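Local coordinates for ABC transporter substrate-binding protein (PDB 3UN6) that probably serves as the ligand-binding component of an ABC-type import system and binds zinc, its natural cargo not established, at residues D212-V224 / T285-L297. Numbering follows the deposited sequence.
Sequences DDVIPDAYCCVLV and TIKPSGYQEITTL. With ZN (zinc ion), chain B.
The phenol ring of Tyr219 lies against the first turn of helix 288-300, with Lys287 O at its edge, near the ring plane, and the backbone of Gly290 and Tyr291 meeting it obliquely. Tyr219 CE2 comes within 3.4 Å of Gly290 CA, close packing that a residue without a side chain permits. Ile286 CG2 also approaches the ring obliquely. Tyr219 CG is anti to the carbonyl carbon (chi1 -68°), which sends the ring toward the N-terminus of the helix and its hydroxyl to the N-cap residue: Lys287 N donates to Tyr219 OH at 3.1 Å, bent to 151°. At the other end of the tyrosine, a water accepts from Tyr219 N and donates to Gly290 O and, at 2.8 Å, to Glu293 OE1. The flat carboxylate of Glu293 sits beside the type II beta turn from Ile215 to Ala218, where Glu293 OE2 is 3.6 Å from Ile215 CG2. Ile215 and Leu297 meet tip to tip, CD1 to CD1 at 3.9 Å; Val222 CG1 and Ile286 CD1 close the opposite end of the contact at 3.8 Å. Cys220, whose side chain leaves the backbone away from the helix, and Cys221 bind zinc together with His46 and a water. The chemistry thus divides by direction: the cysteine sulfurs face the metal, while the neighbouring tyrosine joins the zinc-binding segment to the helix start through its hydroxyl and a water-bridged amide.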
loop_
_atom_site.group_PDB
_atom_site.type_symbol
_atom_site.label_atom_id
_atom_site.label_comp_id
_atom_site.label_asym_id
_atom_site.label_seq_id
_atom_site.Cartn_x
_atom_site.Cartn_y
_atom_site.Cartn_z
ATOM N N ASP A 212 2.969 -12.831 0.799
ATOM C CA ASP A 212 2.086 -13.991 0.800
ATOM C C ASP A 212 2.650 -15.174 1.580
ATOM O O ASP A 212 1.902 -15.928 2.200
ATOM C CB ASP A 212 1.888 -14.529 -0.633
ATOM C CG ASP A 212 1.701 -13.439 -1.688
ATOM O OD1 ASP A 212 0.979 -13.716 -2.669
ATOM O OD2 ASP A 212 2.269 -12.326 -1.565
ATOM N N ASP A 213 3.969 -15.334 1.509
ATOM C CA ASP A 213 4.679 -16.437 2.140
ATOM C C ASP A 213 4.915 -16.216 3.613
ATOM O O ASP A 213 5.363 -17.133 4.304
ATOM C CB ASP A 213 6.094 -16.581 1.536
ATOM C CG ASP A 213 6.103 -16.723 0.027
ATOM O OD1 ASP A 213 5.209 -17.398 -0.491
ATOM O OD2 ASP A 213 7.039 -16.173 -0.639
ATOM N N VAL A 214 4.680 -14.993 4.079
ATOM C CA VAL A 214 4.994 -14.616 5.443
ATOM C C VAL A 214 3.728 -14.376 6.241
ATOM O O VAL A 214 3.535 -14.985 7.277
ATOM C CB VAL A 214 5.852 -13.366 5.424
ATOM C CG1 VAL A 214 6.234 -12.978 6.797
ATOM C CG2 VAL A 214 7.091 -13.619 4.570
ATOM N N ILE A 215 2.897 -13.440 5.796
ATOM C CA ILE A 215 1.596 -13.225 6.437
ATOM C C ILE A 215 0.586 -13.211 5.297
ATOM O O ILE A 215 0.403 -12.197 4.638
ATOM C CB ILE A 215 1.478 -11.893 7.254
ATOM C CG1 ILE A 215 2.612 -11.733 8.247
ATOM C CG2 ILE A 215 0.171 -11.885 8.030
ATOM C CD1 ILE A 215 2.639 -10.327 8.952
ATOM N N PRO A 216 -0.069 -14.342 5.053
ATOM C CA PRO A 216 -1.032 -14.415 3.969
ATOM C C PRO A 216 -2.105 -13.324 3.995
ATOM O O PRO A 216 -2.764 -13.111 5.014
ATOM C CB PRO A 216 -1.664 -15.784 4.166
ATOM C CG PRO A 216 -0.581 -16.582 4.818
ATOM C CD PRO A 216 0.073 -15.632 5.744
ATOM N N ASP A 217 -2.238 -12.642 2.864
ATOM C CA ASP A 217 -3.210 -11.569 2.658
ATOM C C ASP A 217 -3.214 -10.492 3.750
ATOM O O ASP A 217 -4.274 -10.060 4.223
ATOM C CB ASP A 217 -4.624 -12.145 2.447
ATOM C CG ASP A 217 -5.635 -11.074 1.911
ATOM O OD1 ASP A 217 -5.210 -10.066 1.277
ATOM O OD2 ASP A 217 -6.858 -11.253 2.127
ATOM N N ALA A 218 -2.026 -10.082 4.171
ATOM C CA ALA A 218 -1.907 -8.998 5.115
ATOM C C ALA A 218 -2.362 -7.721 4.421
ATOM O O ALA A 218 -1.924 -7.415 3.320
ATOM C CB ALA A 218 -0.453 -8.849 5.576
ATOM N N TYR A 219 -3.247 -6.966 5.044
ATOM C CA TYR A 219 -3.648 -5.722 4.439
ATOM C C TYR A 219 -2.452 -4.760 4.460
ATOM O O TYR A 219 -1.632 -4.779 5.400
ATOM C CB TYR A 219 -4.845 -5.105 5.159
ATOM C CG TYR A 219 -6.155 -5.845 5.043
ATOM C CD1 TYR A 219 -6.369 -6.821 4.061
ATOM C CD2 TYR A 219 -7.231 -5.475 5.839
ATOM C CE1 TYR A 219 -7.604 -7.458 3.944
ATOM C CE2 TYR A 219 -8.467 -6.083 5.716
ATOM C CZ TYR A 219 -8.649 -7.079 4.771
ATOM O OH TYR A 219 -9.874 -7.680 4.660
ATOM N N CYS A 220 -2.332 -3.952 3.404
ATOM C CA CYS A 220 -1.275 -2.952 3.319
ATOM C C CYS A 220 -1.849 -1.549 3.079
ATOM O O CYS A 220 -1.916 -0.752 3.985
ATOM C CB CYS A 220 -0.252 -3.325 2.251
ATOM S SG CYS A 220 1.198 -2.217 2.247
ATOM N N CYS A 221 -2.249 -1.243 1.862
ATOM C CA CYS A 221 -2.793 0.067 1.576
ATOM C C CYS A 221 -4.310 0.077 1.487
ATOM O O CYS A 221 -4.930 -0.869 1.002
ATOM C CB CYS A 221 -2.203 0.635 0.292
ATOM S SG CYS A 221 -0.449 1.155 0.432
ATOM N N VAL A 222 -4.892 1.194 1.903
ATOM C CA VAL A 222 -6.349 1.402 1.867
ATOM C C VAL A 222 -6.667 2.759 1.232
ATOM O O VAL A 222 -5.837 3.677 1.238
ATOM C CB VAL A 222 -6.973 1.427 3.316
ATOM C CG1 VAL A 222 -7.088 0.022 3.889
ATOM C CG2 VAL A 222 -6.184 2.362 4.223
ATOM N N LEU A 223 -7.857 2.861 0.652
ATOM C CA LEU A 223 -8.370 4.131 0.169
ATOM C C LEU A 223 -9.055 4.774 1.369
ATOM O O LEU A 223 -10.002 4.182 1.958
ATOM C CB LEU A 223 -9.393 3.938 -0.935
ATOM C CG LEU A 223 -10.113 5.208 -1.433
ATOM C CD1 LEU A 223 -9.151 6.177 -2.037
ATOM C CD2 LEU A 223 -11.207 4.828 -2.456
ATOM N N VAL A 224 -8.550 5.942 1.764
ATOM C CA VAL A 224 -9.149 6.715 2.829
ATOM C C VAL A 224 -9.676 8.024 2.250
ATOM O O VAL A 224 -9.114 8.556 1.277
ATOM C CB VAL A 224 -8.160 7.038 3.934
ATOM C CG1 VAL A 224 -7.584 5.742 4.508
ATOM C CG2 VAL A 224 -7.035 7.938 3.420
ATOM N N THR A 285 -13.314 -5.117 -0.232
ATOM C CA THR A 285 -13.956 -4.878 1.066
ATOM C C THR A 285 -12.891 -4.935 2.168
ATOM O O THR A 285 -12.040 -5.839 2.167
ATOM C CB THR A 285 -14.953 -5.984 1.375
ATOM O OG1 THR A 285 -15.960 -6.025 0.364
ATOM C CG2 THR A 285 -15.649 -5.771 2.755
ATOM N N ILE A 286 -12.923 -3.985 3.092
ATOM C CA ILE A 286 -12.067 -4.046 4.265
ATOM C C ILE A 286 -12.831 -4.917 5.267
ATOM O O ILE A 286 -13.774 -4.465 5.915
ATOM C CB ILE A 286 -11.818 -2.684 4.901
ATOM C CG1 ILE A 286 -11.046 -1.766 3.936
ATOM C CG2 ILE A 286 -11.032 -2.872 6.186
ATOM C CD1 ILE A 286 -10.808 -0.334 4.503
ATOM N N LYS A 287 -12.463 -6.175 5.357
ATOM C CA LYS A 287 -13.183 -7.092 6.219
ATOM C C LYS A 287 -12.738 -6.975 7.662
ATOM O O LYS A 287 -11.556 -6.696 7.949
ATOM C CB LYS A 287 -13.040 -8.530 5.725
ATOM C CG LYS A 287 -13.631 -8.758 4.356
ATOM C CD LYS A 287 -13.508 -10.200 3.967
ATOM C CE LYS A 287 -13.813 -10.416 2.504
ATOM N NZ LYS A 287 -13.707 -11.878 2.166
ATOM N N PRO A 288 -13.682 -7.147 8.586
ATOM C CA PRO A 288 -13.331 -7.078 9.998
ATOM C C PRO A 288 -12.173 -8.022 10.367
ATOM O O PRO A 288 -11.254 -7.638 11.104
ATOM C CB PRO A 288 -14.615 -7.523 10.693
ATOM C CG PRO A 288 -15.722 -7.076 9.761
ATOM C CD PRO A 288 -15.142 -7.241 8.368
ATOM N N SER A 289 -12.192 -9.234 9.829
ATOM C CA SER A 289 -11.159 -10.214 10.145
ATOM C C SER A 289 -9.778 -9.727 9.705
ATOM O O SER A 289 -8.791 -9.814 10.457
ATOM C CB SER A 289 -11.509 -11.572 9.504
ATOM O OG SER A 289 -11.632 -11.430 8.091
ATOM N N GLY A 290 -9.703 -9.196 8.489
ATOM C CA GLY A 290 -8.442 -8.669 7.983
ATOM C C GLY A 290 -7.988 -7.467 8.781
ATOM O O GLY A 290 -6.786 -7.299 9.063
ATOM N N TYR A 291 -8.936 -6.614 9.148
ATOM C CA TYR A 291 -8.605 -5.429 9.943
ATOM C C TYR A 291 -8.112 -5.848 11.344
ATOM O O TYR A 291 -7.140 -5.293 11.894
ATOM C CB TYR A 291 -9.808 -4.476 10.045
ATOM C CG TYR A 291 -9.484 -3.238 10.822
ATOM C CD1 TYR A 291 -9.862 -3.092 12.152
ATOM C CD2 TYR A 291 -8.752 -2.215 10.232
ATOM C CE1 TYR A 291 -9.520 -1.924 12.877
ATOM C CE2 TYR A 291 -8.409 -1.093 10.935
ATOM C CZ TYR A 291 -8.798 -0.946 12.256
ATOM O OH TYR A 291 -8.446 0.211 12.922
ATOM N N GLN A 292 -8.776 -6.843 11.914
ATOM C CA GLN A 292 -8.422 -7.307 13.225
ATOM C C GLN A 292 -6.999 -7.881 13.245
ATOM O O GLN A 292 -6.289 -7.762 14.251
ATOM C CB GLN A 292 -9.441 -8.338 13.712
ATOM C CG GLN A 292 -9.278 -8.656 15.192
ATOM C CD GLN A 292 -9.790 -7.544 16.128
ATOM O OE1 GLN A 292 -9.019 -6.724 16.615
ATOM N NE2 GLN A 292 -11.088 -7.528 16.371
ATOM N N GLU A 293 -6.578 -8.508 12.144
ATOM C CA GLU A 293 -5.211 -9.045 12.060
ATOM C C GLU A 293 -4.188 -7.918 12.185
ATOM O O GLU A 293 -3.161 -8.073 12.859
ATOM C CB GLU A 293 -4.978 -9.770 10.730
ATOM C CG GLU A 293 -3.602 -10.421 10.601
ATOM C CD GLU A 293 -3.453 -11.251 9.315
ATOM O OE1 GLU A 293 -3.671 -10.710 8.201
ATOM O OE2 GLU A 293 -3.104 -12.447 9.435
ATOM N N ILE A 294 -4.441 -6.801 11.501
ATOM C CA ILE A 294 -3.526 -5.635 11.575
ATOM C C ILE A 294 -3.529 -5.015 12.969
ATOM O O ILE A 294 -2.461 -4.688 13.509
ATOM C CB ILE A 294 -3.837 -4.554 10.509
ATOM C CG1 ILE A 294 -3.655 -5.145 9.092
ATOM C CG2 ILE A 294 -2.910 -3.271 10.711
ATOM C CD1 ILE A 294 -2.267 -5.780 8.856
ATOM N N THR A 295 -4.707 -4.883 13.574
ATOM C CA THR A 295 -4.777 -4.312 14.933
ATOM C C THR A 295 -3.989 -5.160 15.924
ATOM O O THR A 295 -3.272 -4.628 16.774
ATOM C CB THR A 295 -6.239 -4.080 15.440
ATOM O OG1 THR A 295 -6.951 -5.314 15.525
ATOM C CG2 THR A 295 -7.006 -3.114 14.509
ATOM N N THR A 296 -4.106 -6.480 15.789
ATOM C CA THR A 296 -3.420 -7.418 16.658
ATOM C C THR A 296 -1.916 -7.229 16.583
ATOM O O THR A 296 -1.228 -7.149 17.608
ATOM C CB THR A 296 -3.755 -8.870 16.262
ATOM O OG1 THR A 296 -5.095 -9.167 16.653
ATOM C CG2 THR A 296 -2.804 -9.835 16.927
ATOM N N LEU A 297 -1.416 -7.150 15.359
ATOM C CA LEU A 297 0.004 -7.001 15.104
ATOM C C LEU A 297 0.553 -5.628 15.569
ATOM O O LEU A 297 1.633 -5.557 16.115
ATOM C CB LEU A 297 0.296 -7.245 13.614
ATOM C CG LEU A 297 0.005 -8.648 13.047
ATOM C CD1 LEU A 297 0.268 -8.663 11.547
ATOM C CD2 LEU A 297 0.847 -9.750 13.746
HETATM ZN ZN ZN B . 0.933 -0.661 0.450
HETATM O O HOH W 1 -4.593 -8.239 7.239
HETATM O O HOH W 2 3.125 0.277 0.306
#